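Local coordinates for protein P35 antigen (Borrelia burgdorferi, PDB 4ALY) that is displayed as a lipoprotein on the outer surface of the Lyme disease spirochaete and is critical to infection after a tick bite, at residues A[101-106]-A[139-144]; A[111-116]-A[169-174]; A[225-230]-A[245-250]; A[234-237]-A[242-245]. All coordinates share one frame; numbering follows the deposited sequence.

Contact 1. Residues A[101-106]-A[139-144]; sequences DQFGMR and LNFNEG. With SO4 (sulfate ion), chain D.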
loop_
_atom_site.group_PDB
_atom_site.type_symbol
_atom_site.label_atom_id
_atom_site.label_comp_id
_atom_site.label_asym_id
_atom_site.label_seq_id
_atom_site.Cartn_x
_atom_site.Cartn_y
_atom_site.Cartn_z
ATOM N N ASP A 101 -19.096 8.886 -0.821
ATOM C CA ASP A 101 -18.279 9.541 0.155
ATOM C C ASP A 101 -16.869 8.887 0.340
ATOM O O ASP A 101 -16.124 9.281 1.226
ATOM C CB ASP A 101 -19.056 9.814 1.445
ATOM C CG ASP A 101 -19.027 8.641 2.462
ATOM O OD1 ASP A 101 -18.670 7.472 2.135
ATOM O OD2 ASP A 101 -19.452 8.928 3.619
ATOM N N GLN A 102 -16.496 7.953 -0.535
ATOM C CA GLN A 102 -15.156 7.311 -0.488
ATOM C C GLN A 102 -14.745 6.916 0.914
ATOM O O GLN A 102 -13.621 7.223 1.411
ATOM C CB GLN A 102 -14.137 8.181 -1.219
ATOM C CG GLN A 102 -14.628 8.368 -2.636
ATOM C CD GLN A 102 -13.847 9.364 -3.442
ATOM O OE1 GLN A 102 -12.990 10.111 -2.927
ATOM N NE2 GLN A 102 -14.085 9.336 -4.749
ATOM N N PHE A 103 -15.673 6.222 1.576
ATOM C CA PHE A 103 -15.462 5.703 2.918
ATOM C C PHE A 103 -15.180 6.826 3.874
ATOM O O PHE A 103 -14.405 6.664 4.859
ATOM C CB PHE A 103 -14.393 4.614 2.949
ATOM C CG PHE A 103 -14.853 3.333 2.314
ATOM C CD1 PHE A 103 -15.922 2.637 2.859
ATOM C CD2 PHE A 103 -14.227 2.805 1.220
ATOM C CE1 PHE A 103 -16.378 1.457 2.294
ATOM C CE2 PHE A 103 -14.683 1.598 0.633
ATOM C CZ PHE A 103 -15.778 0.936 1.183
ATOM N N GLY A 104 -15.899 7.935 3.660
ATOM C CA GLY A 104 -15.833 9.078 4.590
ATOM C C GLY A 104 -14.645 9.986 4.264
ATOM O O GLY A 104 -14.548 11.102 4.767
ATOM N N MET A 105 -13.757 9.530 3.391
ATOM C CA MET A 105 -12.528 10.212 3.186
ATOM C C MET A 105 -12.574 11.313 2.126
ATOM O O MET A 105 -11.654 12.101 1.988
ATOM C CB MET A 105 -11.456 9.193 2.839
ATOM C CG MET A 105 -10.966 8.455 4.057
ATOM S SD MET A 105 -9.815 7.112 3.618
ATOM C CE MET A 105 -8.406 8.105 3.957
ATOM N N ARG A 106 -13.633 11.368 1.365
ATOM C CA ARG A 106 -13.601 12.268 0.249
ATOM C C ARG A 106 -13.703 13.764 0.633
ATOM O O ARG A 106 -12.956 14.560 0.068
ATOM C CB ARG A 106 -14.694 11.913 -0.718
ATOM C CG ARG A 106 -15.000 13.060 -1.635
ATOM C CD ARG A 106 -16.283 12.752 -2.372
ATOM N NE ARG A 106 -16.151 13.112 -3.756
ATOM C CZ ARG A 106 -16.642 12.403 -4.767
ATOM N NH1 ARG A 106 -17.355 11.269 -4.573
ATOM N NH2 ARG A 106 -16.385 12.846 -5.993
ATOM N N LEU A 139 -5.151 -1.876 3.153
ATOM C CA LEU A 139 -5.637 -2.008 4.527
ATOM C C LEU A 139 -6.578 -3.251 4.523
ATOM O O LEU A 139 -7.589 -3.289 5.262
ATOM C CB LEU A 139 -6.378 -0.687 4.941
ATOM C CG LEU A 139 -5.522 0.550 5.264
ATOM C CD1 LEU A 139 -6.175 1.971 5.165
ATOM C CD2 LEU A 139 -4.864 0.314 6.614
ATOM N N ASN A 140 -6.294 -4.204 3.616
ATOM C CA ASN A 140 -7.104 -5.445 3.537
ATOM C C ASN A 140 -8.600 -5.255 3.261
ATOM O O ASN A 140 -9.406 -6.109 3.547
ATOM C CB ASN A 140 -6.904 -6.307 4.817
ATOM C CG ASN A 140 -5.493 -6.896 4.918
ATOM O OD1 ASN A 140 -4.755 -6.955 3.956
ATOM N ND2 ASN A 140 -5.131 -7.315 6.079
ATOM N N PHE A 141 -8.964 -4.099 2.744
ATOM C CA PHE A 141 -10.364 -3.766 2.416
ATOM C C PHE A 141 -11.255 -3.966 3.634
ATOM O O PHE A 141 -12.404 -4.370 3.570
ATOM C CB PHE A 141 -10.919 -4.486 1.153
ATOM C CG PHE A 141 -11.683 -3.553 0.251
ATOM C CD1 PHE A 141 -12.980 -3.197 0.555
ATOM C CD2 PHE A 141 -11.050 -2.949 -0.882
ATOM C CE1 PHE A 141 -13.663 -2.302 -0.248
ATOM C CE2 PHE A 141 -11.728 -2.048 -1.658
ATOM C CZ PHE A 141 -13.040 -1.741 -1.364
ATOM N N ASN A 142 -10.711 -3.610 4.774
ATOM C CA ASN A 142 -11.493 -3.639 5.944
ATOM C C ASN A 142 -12.149 -2.327 6.048
ATOM O O ASN A 142 -11.561 -1.376 6.603
ATOM C CB ASN A 142 -10.600 -3.786 7.131
ATOM C CG ASN A 142 -11.377 -3.813 8.393
ATOM O OD1 ASN A 142 -12.339 -3.045 8.596
ATOM N ND2 ASN A 142 -10.983 -4.685 9.251
ATOM N N GLU A 143 -13.384 -2.266 5.568
ATOM C CA GLU A 143 -14.044 -0.973 5.434
ATOM C C GLU A 143 -14.162 -0.236 6.767
ATOM O O GLU A 143 -14.293 0.986 6.777
ATOM C CB GLU A 143 -15.380 -1.153 4.740
ATOM C CG GLU A 143 -15.230 -1.849 3.378
ATOM C CD GLU A 143 -16.556 -2.158 2.712
ATOM O OE1 GLU A 143 -17.622 -1.750 3.213
ATOM O OE2 GLU A 143 -16.553 -2.840 1.678
ATOM N N GLY A 144 -14.135 -0.979 7.887
ATOM C CA GLY A 144 -14.322 -0.331 9.182
ATOM C C GLY A 144 -13.092 0.470 9.624
ATOM O O GLY A 144 -13.188 1.587 10.122
HETATM S S SO4 D . -8.329 -7.930 8.384
HETATM O O1 SO4 D . -9.582 -7.542 7.689
HETATM O O2 SO4 D . -7.621 -6.732 8.938
HETATM O O3 SO4 D . -7.462 -8.655 7.426
HETATM O O4 SO4 D . -8.677 -8.870 9.472
#

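Contact 2. Residues A[111-116]-A[169-174]; sequences SKIFFN and TLINRG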
loop_
_atom_site.group_PDB
_atom_site.type_symbol
_atom_site.label_atom_id
_atom_site.label_comp_id
_atom_site.label_asym_id
_atom_site.label_seq_id
_atom_site.Cartn_x
_atom_site.Cartn_y
_atom_site.Cartn_z
ATOM N N SER A 111 -10.575 14.881 -1.745
ATOM C CA SER A 111 -10.861 16.047 -2.609
ATOM C C SER A 111 -9.954 17.266 -2.295
ATOM O O SER A 111 -10.183 18.289 -2.869
ATOM C CB SER A 111 -12.345 16.425 -2.602
ATOM O OG SER A 111 -12.661 17.016 -1.368
ATOM N N LYS A 112 -8.974 17.129 -1.407
ATOM C CA LYS A 112 -7.999 18.202 -1.093
ATOM C C LYS A 112 -6.551 17.853 -1.430
ATOM O O LYS A 112 -5.690 18.722 -1.314
ATOM C CB LYS A 112 -7.936 18.549 0.393
ATOM C CG LYS A 112 -9.259 18.653 1.148
ATOM C CD LYS A 112 -9.942 19.953 0.798
ATOM C CE LYS A 112 -10.886 20.366 1.922
ATOM N NZ LYS A 112 -11.652 21.406 1.174
ATOM N N ILE A 113 -6.257 16.619 -1.817
ATOM C CA ILE A 113 -4.885 16.239 -2.038
ATOM C C ILE A 113 -4.728 15.801 -3.501
ATOM O O ILE A 113 -5.722 15.496 -4.135
ATOM C CB ILE A 113 -4.480 15.066 -1.103
ATOM C CG1 ILE A 113 -5.388 13.839 -1.402
ATOM C CG2 ILE A 113 -4.503 15.513 0.372
ATOM C CD1 ILE A 113 -4.843 12.519 -0.926
ATOM N N PHE A 114 -3.483 15.756 -3.981
ATOM C CA PHE A 114 -3.083 15.276 -5.326
ATOM C C PHE A 114 -2.239 14.020 -5.290
ATOM O O PHE A 114 -1.405 13.852 -4.417
ATOM C CB PHE A 114 -2.271 16.323 -6.058
ATOM C CG PHE A 114 -3.007 17.586 -6.190
ATOM C CD1 PHE A 114 -3.971 17.731 -7.185
ATOM C CD2 PHE A 114 -2.814 18.620 -5.265
ATOM C CE1 PHE A 114 -4.711 18.887 -7.271
ATOM C CE2 PHE A 114 -3.560 19.792 -5.366
ATOM C CZ PHE A 114 -4.482 19.929 -6.385
ATOM N N PHE A 115 -2.396 13.189 -6.307
ATOM C CA PHE A 115 -1.691 11.950 -6.329
ATOM C C PHE A 115 -0.179 12.180 -6.286
ATOM O O PHE A 115 0.520 11.625 -5.440
ATOM C CB PHE A 115 -2.127 11.100 -7.545
ATOM C CG PHE A 115 -1.508 9.728 -7.567
ATOM C CD1 PHE A 115 -1.763 8.812 -6.552
ATOM C CD2 PHE A 115 -0.658 9.349 -8.592
ATOM C CE1 PHE A 115 -1.174 7.540 -6.582
ATOM C CE2 PHE A 115 -0.072 8.065 -8.631
ATOM C CZ PHE A 115 -0.332 7.165 -7.627
ATOM N N ASN A 116 0.316 12.973 -7.223
ATOM C CA ASN A 116 1.747 13.328 -7.270
ATOM C C ASN A 116 1.827 14.790 -7.697
ATOM O O ASN A 116 0.823 15.340 -8.212
ATOM C CB ASN A 116 2.573 12.391 -8.179
ATOM C CG ASN A 116 1.976 12.263 -9.566
ATOM O OD1 ASN A 116 1.407 13.218 -10.099
ATOM N ND2 ASN A 116 2.050 11.083 -10.138
ATOM N N THR A 169 1.627 9.737 3.853
ATOM C CA THR A 169 1.284 8.511 4.558
ATOM C C THR A 169 0.397 7.554 3.722
ATOM O O THR A 169 0.667 6.372 3.649
ATOM C CB THR A 169 0.573 8.889 5.856
ATOM O OG1 THR A 169 1.446 9.736 6.644
ATOM C CG2 THR A 169 0.131 7.679 6.599
ATOM N N LEU A 170 -0.618 8.096 3.047
ATOM C CA LEU A 170 -1.598 7.272 2.398
ATOM C C LEU A 170 -1.048 6.800 1.054
ATOM O O LEU A 170 -1.249 5.661 0.614
ATOM C CB LEU A 170 -2.918 8.061 2.235
ATOM C CG LEU A 170 -3.848 8.262 3.451
ATOM C CD1 LEU A 170 -5.114 9.043 3.043
ATOM C CD2 LEU A 170 -4.243 6.930 4.090
ATOM N N ILE A 171 -0.336 7.688 0.398
ATOM C CA ILE A 171 0.074 7.416 -0.953
ATOM C C ILE A 171 1.471 6.809 -1.049
ATOM O O ILE A 171 1.669 5.800 -1.715
ATOM C CB ILE A 171 -0.068 8.703 -1.776
ATOM C CG1 ILE A 171 -1.584 9.025 -1.790
ATOM C CG2 ILE A 171 0.605 8.528 -3.157
ATOM C CD1 ILE A 171 -1.971 10.201 -2.646
ATOM N N ASN A 172 2.421 7.404 -0.363
ATOM C CA ASN A 172 3.805 7.005 -0.524
ATOM C C ASN A 172 4.090 5.830 0.358
ATOM O O ASN A 172 4.999 5.061 0.024
ATOM C CB ASN A 172 4.727 8.153 -0.166
ATOM C CG ASN A 172 4.557 9.354 -1.099
ATOM O OD1 ASN A 172 5.472 9.666 -1.795
ATOM N ND2 ASN A 172 3.385 9.983 -1.135
ATOM N N ARG A 173 3.303 5.677 1.451
ATOM C CA ARG A 173 3.362 4.470 2.239
ATOM C C ARG A 173 2.300 3.402 1.822
ATOM O O ARG A 173 2.664 2.423 1.181
ATOM C CB ARG A 173 3.524 4.683 3.791
ATOM C CG ARG A 173 3.336 3.378 4.544
ATOM C CD ARG A 173 4.246 2.914 5.696
ATOM N NE ARG A 173 3.954 3.577 6.941
ATOM C CZ ARG A 173 4.007 3.014 8.149
ATOM N NH1 ARG A 173 4.309 1.735 8.330
ATOM N NH2 ARG A 173 3.739 3.774 9.203
ATOM N N GLY A 174 1.019 3.569 2.162
ATOM C CA GLY A 174 0.047 2.472 2.002
ATOM C C GLY A 174 -0.225 2.132 0.557
ATOM O O GLY A 174 -0.079 0.937 0.142
#

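Contact 3. Residues A[225-230]-A[245-250]; sequences DDLIDE and NDTLRS. With SO4 (sulfate ion), chain C.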
loop_
_atom_site.group_PDB
_atom_site.type_symbol
_atom_site.label_atom_id
_atom_site.label_comp_id
_atom_site.label_asym_id
_atom_site.label_seq_id
_atom_site.Cartn_x
_atom_site.Cartn_y
_atom_site.Cartn_z
ATOM N N ASP A 225 -3.681 0.522 12.962
ATOM C CA ASP A 225 -4.467 0.080 14.108
ATOM C C ASP A 225 -3.998 0.818 15.358
ATOM O O ASP A 225 -4.826 1.211 16.145
ATOM C CB ASP A 225 -4.277 -1.422 14.335
ATOM C CG ASP A 225 -4.874 -2.280 13.208
ATOM O OD1 ASP A 225 -5.945 -1.926 12.632
ATOM O OD2 ASP A 225 -4.310 -3.356 12.937
ATOM N N ASP A 226 -2.692 1.017 15.541
ATOM C CA ASP A 226 -2.234 1.636 16.799
ATOM C C ASP A 226 -2.668 3.082 16.856
ATOM O O ASP A 226 -3.014 3.610 17.944
ATOM C CB ASP A 226 -0.709 1.528 17.025
ATOM C CG ASP A 226 -0.226 0.081 17.183
ATOM O OD1 ASP A 226 -0.967 -0.801 17.651
ATOM O OD2 ASP A 226 0.918 -0.197 16.846
ATOM N N LEU A 227 -2.680 3.705 15.672
ATOM C CA LEU A 227 -3.076 5.103 15.568
ATOM C C LEU A 227 -4.559 5.207 15.972
ATOM O O LEU A 227 -4.912 6.063 16.778
ATOM C CB LEU A 227 -2.845 5.632 14.150
ATOM C CG LEU A 227 -3.404 7.067 14.028
ATOM C CD1 LEU A 227 -2.693 7.976 15.069
ATOM C CD2 LEU A 227 -3.337 7.593 12.588
ATOM N N ILE A 228 -5.399 4.318 15.440
ATOM C CA ILE A 228 -6.816 4.239 15.753
ATOM C C ILE A 228 -6.976 4.042 17.277
ATOM O O ILE A 228 -7.782 4.749 17.914
ATOM C CB ILE A 228 -7.466 3.058 14.956
ATOM C CG1 ILE A 228 -7.547 3.365 13.430
ATOM C CG2 ILE A 228 -8.827 2.608 15.536
ATOM C CD1 ILE A 228 -8.252 2.260 12.602
ATOM N N ASP A 229 -6.210 3.116 17.870
ATOM C CA ASP A 229 -6.289 2.879 19.339
ATOM C C ASP A 229 -5.822 4.081 20.101
ATOM O O ASP A 229 -6.524 4.485 20.979
ATOM C CB ASP A 229 -5.478 1.643 19.832
ATOM C CG ASP A 229 -5.969 0.333 19.221
ATOM O OD1 ASP A 229 -7.196 0.151 19.003
ATOM O OD2 ASP A 229 -5.129 -0.540 18.949
ATOM N N GLU A 230 -4.645 4.646 19.788
ATOM C CA GLU A 230 -4.147 5.828 20.497
ATOM C C GLU A 230 -5.179 6.944 20.408
ATOM O O GLU A 230 -5.523 7.542 21.411
ATOM C CB GLU A 230 -2.782 6.260 19.950
ATOM C CG GLU A 230 -1.757 5.111 19.955
ATOM C CD GLU A 230 -0.582 5.267 18.971
ATOM O OE1 GLU A 230 -0.364 6.350 18.371
ATOM O OE2 GLU A 230 0.163 4.278 18.793
ATOM N N ASN A 245 -1.039 15.496 14.882
ATOM C CA ASN A 245 0.062 15.526 13.929
ATOM C C ASN A 245 1.369 14.865 14.444
ATOM O O ASN A 245 1.982 14.078 13.728
ATOM C CB ASN A 245 0.351 16.961 13.469
ATOM C CG ASN A 245 1.489 17.010 12.480
ATOM O OD1 ASN A 245 1.357 16.515 11.367
ATOM N ND2 ASN A 245 2.640 17.580 12.904
ATOM N N ASP A 246 1.785 15.144 15.671
ATOM C CA ASP A 246 2.990 14.490 16.191
ATOM C C ASP A 246 2.870 13.013 16.302
ATOM O O ASP A 246 3.853 12.299 16.082
ATOM C CB ASP A 246 3.410 15.020 17.557
ATOM C CG ASP A 246 3.789 16.485 17.500
ATOM O OD1 ASP A 246 4.290 16.946 16.422
ATOM O OD2 ASP A 246 3.533 17.168 18.522
ATOM N N THR A 247 1.700 12.524 16.663
ATOM C CA THR A 247 1.609 11.087 16.729
ATOM C C THR A 247 1.627 10.352 15.408
ATOM O O THR A 247 2.292 9.331 15.299
ATOM C CB THR A 247 0.650 10.557 17.792
ATOM O OG1 THR A 247 -0.119 9.480 17.254
ATOM C CG2 THR A 247 -0.150 11.611 18.356
ATOM N N LEU A 248 1.014 10.916 14.381
ATOM C CA LEU A 248 1.181 10.392 13.026
ATOM C C LEU A 248 2.664 10.354 12.563
ATOM O O LEU A 248 3.120 9.341 11.997
ATOM C CB LEU A 248 0.304 11.196 12.044
ATOM C CG LEU A 248 0.309 10.692 10.547
ATOM C CD1 LEU A 248 -0.064 9.184 10.488
ATOM C CD2 LEU A 248 -0.497 11.544 9.560
ATOM N N ARG A 249 3.386 11.464 12.774
ATOM C CA ARG A 249 4.831 11.649 12.509
ATOM C C ARG A 249 5.687 10.602 13.214
ATOM O O ARG A 249 6.620 10.084 12.649
ATOM C CB ARG A 249 5.249 13.006 13.086
ATOM C CG ARG A 249 6.377 13.813 12.427
ATOM C CD ARG A 249 7.381 13.015 11.650
ATOM N NE ARG A 249 7.313 13.052 10.161
ATOM C CZ ARG A 249 6.927 14.063 9.389
ATOM N NH1 ARG A 249 6.518 15.191 9.905
ATOM N NH2 ARG A 249 6.957 13.945 8.088
ATOM N N SER A 250 5.368 10.243 14.440
ATOM C CA SER A 250 6.236 9.301 15.125
ATOM C C SER A 250 6.407 7.941 14.415
ATOM O O SER A 250 7.451 7.273 14.550
ATOM C CB SER A 250 5.817 9.160 16.610
ATOM O OG SER A 250 4.485 8.744 16.722
HETATM S S SO4 C . 5.999 17.848 10.790
HETATM O O1 SO4 C . 5.721 17.424 9.413
HETATM O O2 SO4 C . 7.329 18.417 10.666
HETATM O O3 SO4 C . 6.034 16.771 11.810
HETATM O O4 SO4 C . 4.919 18.827 11.145
#

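Contact 4. Residues A[234-237]-A[242-245]; sequences NPDL and SKLN. With SO4 (sulfate ion), chain C.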
loop_
_atom_site.group_PDB
_atom_site.type_symbol
_atom_site.label_atom_id
_atom_site.label_comp_id
_atom_site.label_asym_id
_atom_site.label_seq_id
_atom_site.Cartn_x
_atom_site.Cartn_y
_atom_site.Cartn_z
ATOM N N ASN A 234 -7.216 8.443 23.988
ATOM C CA ASN A 234 -6.504 9.613 24.466
ATOM C C ASN A 234 -7.201 10.863 23.934
ATOM O O ASN A 234 -6.947 11.339 22.831
ATOM C CB ASN A 234 -5.032 9.498 24.038
ATOM C CG ASN A 234 -4.187 10.716 24.404
ATOM O OD1 ASN A 234 -4.681 11.740 24.923
ATOM N ND2 ASN A 234 -2.895 10.620 24.107
ATOM N N PRO A 235 -8.111 11.395 24.731
ATOM C CA PRO A 235 -8.891 12.577 24.338
ATOM C C PRO A 235 -8.113 13.787 23.772
ATOM O O PRO A 235 -8.734 14.611 23.077
ATOM C CB PRO A 235 -9.605 12.980 25.639
ATOM C CG PRO A 235 -9.037 12.069 26.698
ATOM C CD PRO A 235 -8.571 10.843 26.010
ATOM N N ASP A 236 -6.816 13.960 24.056
ATOM C CA ASP A 236 -6.218 15.133 23.411
ATOM C C ASP A 236 -5.714 14.917 22.012
ATOM O O ASP A 236 -5.552 15.886 21.253
ATOM C CB ASP A 236 -5.360 16.102 24.272
ATOM C CG ASP A 236 -4.612 15.440 25.351
ATOM O OD1 ASP A 236 -5.231 14.686 26.136
ATOM O OD2 ASP A 236 -3.403 15.729 25.432
ATOM N N LEU A 237 -5.566 13.650 21.640
ATOM C CA LEU A 237 -5.490 13.359 20.244
ATOM C C LEU A 237 -6.757 13.833 19.524
ATOM O O LEU A 237 -6.722 14.260 18.392
ATOM C CB LEU A 237 -5.192 11.897 20.019
ATOM C CG LEU A 237 -3.670 11.613 19.960
ATOM C CD1 LEU A 237 -2.765 12.442 20.868
ATOM C CD2 LEU A 237 -3.388 10.129 20.133
ATOM N N SER A 242 -2.354 19.483 16.585
ATOM C CA SER A 242 -0.881 19.427 16.610
ATOM C C SER A 242 -0.392 18.179 17.256
ATOM O O SER A 242 0.596 17.616 16.799
ATOM C CB SER A 242 -0.247 20.622 17.341
ATOM O OG SER A 242 -0.184 21.730 16.441
ATOM N N LYS A 243 -1.019 17.762 18.358
ATOM C CA LYS A 243 -0.547 16.565 19.074
ATOM C C LYS A 243 -0.898 15.418 18.139
ATOM O O LYS A 243 -0.086 14.555 17.937
ATOM C CB LYS A 243 -1.243 16.386 20.427
ATOM C CG LYS A 243 -1.057 17.533 21.397
ATOM C CD LYS A 243 -1.030 17.036 22.833
ATOM C CE LYS A 243 -0.219 17.955 23.767
ATOM N NZ LYS A 243 -1.120 18.935 24.421
ATOM N N LEU A 244 -2.067 15.505 17.469
ATOM C CA LEU A 244 -2.482 14.452 16.558
ATOM C C LEU A 244 -1.405 14.348 15.476
ATOM O O LEU A 244 -0.899 13.245 15.205
ATOM C CB LEU A 244 -3.901 14.645 16.007
ATOM C CG LEU A 244 -4.315 13.539 15.017
ATOM C CD1 LEU A 244 -4.152 12.125 15.649
ATOM C CD2 LEU A 244 -5.704 13.727 14.375
ATOM N N ASN A 245 -1.039 15.496 14.882
ATOM C CA ASN A 245 0.062 15.526 13.929
ATOM C C ASN A 245 1.369 14.865 14.444
ATOM O O ASN A 245 1.982 14.078 13.728
ATOM C CB ASN A 245 0.351 16.961 13.469
ATOM C CG ASN A 245 1.489 17.010 12.480
ATOM O OD1 ASN A 245 1.357 16.515 11.367
ATOM N ND2 ASN A 245 2.640 17.580 12.904
HETATM S S SO4 C . 5.999 17.848 10.790
HETATM O O1 SO4 C . 5.721 17.424 9.413
HETATM O O2 SO4 C . 7.329 18.417 10.666
HETATM O O3 SO4 C . 6.034 16.771 11.810
HETATM O O4 SO4 C . 4.919 18.827 11.145
#

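Contact 1. Residues A[101-106]-A[139-144]
The ring of Phe103 meets the side chain of Glu143 and, to a lesser extent, the ring of Phe141, an example of an acidic residue lending its stem to an aromatic cluster. Contact falls on the far end of the Phe103 ring: CZ lies 3.5 Å from Glu143 CD, and Glu143 CB comes within 3.7 Å of Phe103 CE1. Because the Glu143 chain is extended beyond CG (chi2 175°), CB, CG and CD all run past that end, and the carboxylate plane stands 45° from the ring plane. Phe141 adds one corner, its CE1 sitting 4.1 Å from Phe103 CZ, and the two side chains cross at about a right angle. Glu143 OE2 also lies in the plane of the Phe141 ring, at its edge, 3.5 Å from Phe141 CE1.

Around this shell, Tyr136 meets Phe103 edge-to-face, and Ile146 of helix 143-157 touches it too. Phe103 is carried on a tight turn with positive phi at Gln102, Phe103 and Gly104, where Met105 N binds Gln102 O at 3.0 Å. On the partner side, Asn140 is the C-prime residue of a Schellman motif ending helix 129-137, while Asn142 N-caps helix 143-157, its OD1 taking a weak bond from Gly144 N at 2.8 Å. Asn140 ND2 gives a weak bond to a sulfate ion.

Chemically, the contact is carried by carbon surfaces, and at the edge of Phe141 the C-H groups would probably tolerate the negative OE2 better than a pi face would.

Contact 2. Residues A[111-116]-A[169-174]
Ile171, on helix 163-189, is the residue on which the loop segment 111-116 rests, through Ile113 and Phe115. Along the helix, Thr169 comes first and is buried; its carbonyl O accepts from Gly174 N at 3.2 Å, a wider pi-type turn that spans this part of the helix. Leu170 points toward the loop without reaching it closely and packs on Met105.

Ile171 does most of the work, through both of its branches. CG1 stands anti to the carbonyl carbon (chi1 -64°), and its terminal CD1 meets Ile113 CD1 tip to tip at 4.1 Å while also nearing Phe115, 4.0 Å from its O. The other branch, CG2, is anti to the backbone N and meets Phe115 alone, 3.8 Å from Phe115 O and 4.0 Å from Phe115 CE1. An anti chi1 at Phe115 (-175°) swings its ring toward Ile171, and the two side chains cross obliquely. The loop thus offers Ile171 two apolar side chains and the carbonyl oxygens of Phe114 and Phe115, and the segments meet by van der Waals contact alone. The Phe114 side chain, between the two, points away and meets the ring of His122.

Further on, Arg173 makes a salt bridge through NH2 with Asp223 of helix 200-233, and the same NH2 is hydrogen-bonded to Asn252 OD1.

In the fold, the loop lies across helix 163-189, tied by backbone hydrogen bonds between Ile113 and Phe123. Phe175 meets Phe115 edge-to-face, while helices 200-233 and 254-275 meet Thr169 and Arg173 through Trp220 and Phe257.

Contact 3. Residues A[225-230]-A[245-250]
The carboxylate of Glu230 meets the Thr247 hydroxyl across two antiparallel helices, the side chains passing in opposite directions, and it divides its oxygens between partners. OE1 accepts a weak hydrogen bond from Thr247 OG1 at 3.3 Å, whereas OE2 belongs to a salt bridge with Lys251, which is probably the stronger hold on the group. Two other flat groups turn to a sulfate ion, probably from the crystallisation liquor. The Asn245 amide donates through ND2 to sulfate O4 at 3.1 Å, while the Arg249 guanidinium has the ion at its edge, too close for the details to be trusted.

Beside the polar pair lies an apolar one. Leu227, with CG anti to its backbone N (chi1 174°), directs CD2 to Leu248 CD1 at 4.2 Å, and its CD1 comes 3.7 Å from Thr247 OG1. Thr247 therefore serves both kinds of neighbour, although its chi1 of 137° is far from a staggered value. Three residues later, Ser250 OG returns a hydrogen bond to Thr247 O at 2.7 Å, linking two residues of the same helix.

The short helical segments run at 155° to each other, with axes 10.8 Å apart. They pack against helices 143-157 and 163-189: Leu149 of helix 143-157 meets Leu227, Leu156 of the same helix meets Leu248, and Leu165 and Thr169 of helix 163-189 also touch Leu248. Leu237 of helix 235-239 touches Glu230 and Thr247.

Contact 4. Residues A[234-237]-A[242-245]
Leu237 and Leu244 pack across the tight link between helices 235-239 and 241-250, with Asp236 and Lys243 meeting beside them. The leucines adopt different shapes. The backbone itself sets Leu244 CB 3.7 Å from Leu237 O; beyond it, CG is anti to the backbone N (chi1 179°) and carries the branch whose CD1 lies 4.4 Å from Leu237 CG. Leu237 instead has a less regular conformation, and its CD1 reaches back to Lys243 CB at 4.3 Å.

Lys243 is bent at chi2 and again at chi4 (94°). Its chain crosses Asp236 obliquely, so that CD rather than the ammonium group makes the nearest approach, 3.8 Å from Asp236 OD2. NZ remains 4.1 Å from the same oxygen, beyond a salt bridge, and the opposite charges probably attract each other only loosely. Asp236 itself is displaced from a staggered chi1, at 33°.

Asn234 closes helix 200-233 and N-caps the next one. Its OD1 accepts from Asp236 N at 3.2 Å, the donor standing above the carbonyl plane, and its backbone O accepts from Leu237 N at 2.9 Å. Beyond the pair, Asp240 OD1 takes Lys243 N, and Ile152, Lys155 and Leu156 of helix 143-157 cover Leu244.

What results is two short consecutive helices joined by a tight link, with opposite charges near each other, beyond salt-bridge range, beside the leucines: the buried carbon contacts, rather than the charges, probably carry most of the attachment.

Contacts 3 and 4 form a continuous unit, with centres about 9 Å apart: they share Asn245 and the sulfate it binds, and Leu237 CD1 of contact 4 lies 3.7 Å from Thr247 CG2 of contact 3. Contacts 1 and 2, about 14 Å between centres, interlock along the chain, with Arg106 O 2.9 Å from Ser111 OG and Met105 CE 3.5 Å from Leu170 CD1. Helix 163-189 joins the two pairs, since Thr169 OG1 approaches Leu248 CD2 at 3.9 Å. Contacts 1 and 4 lie farther apart, about 12 Å between nearest atoms. A second sulfate sits at contact 1; neither ion by itself marks a functional site.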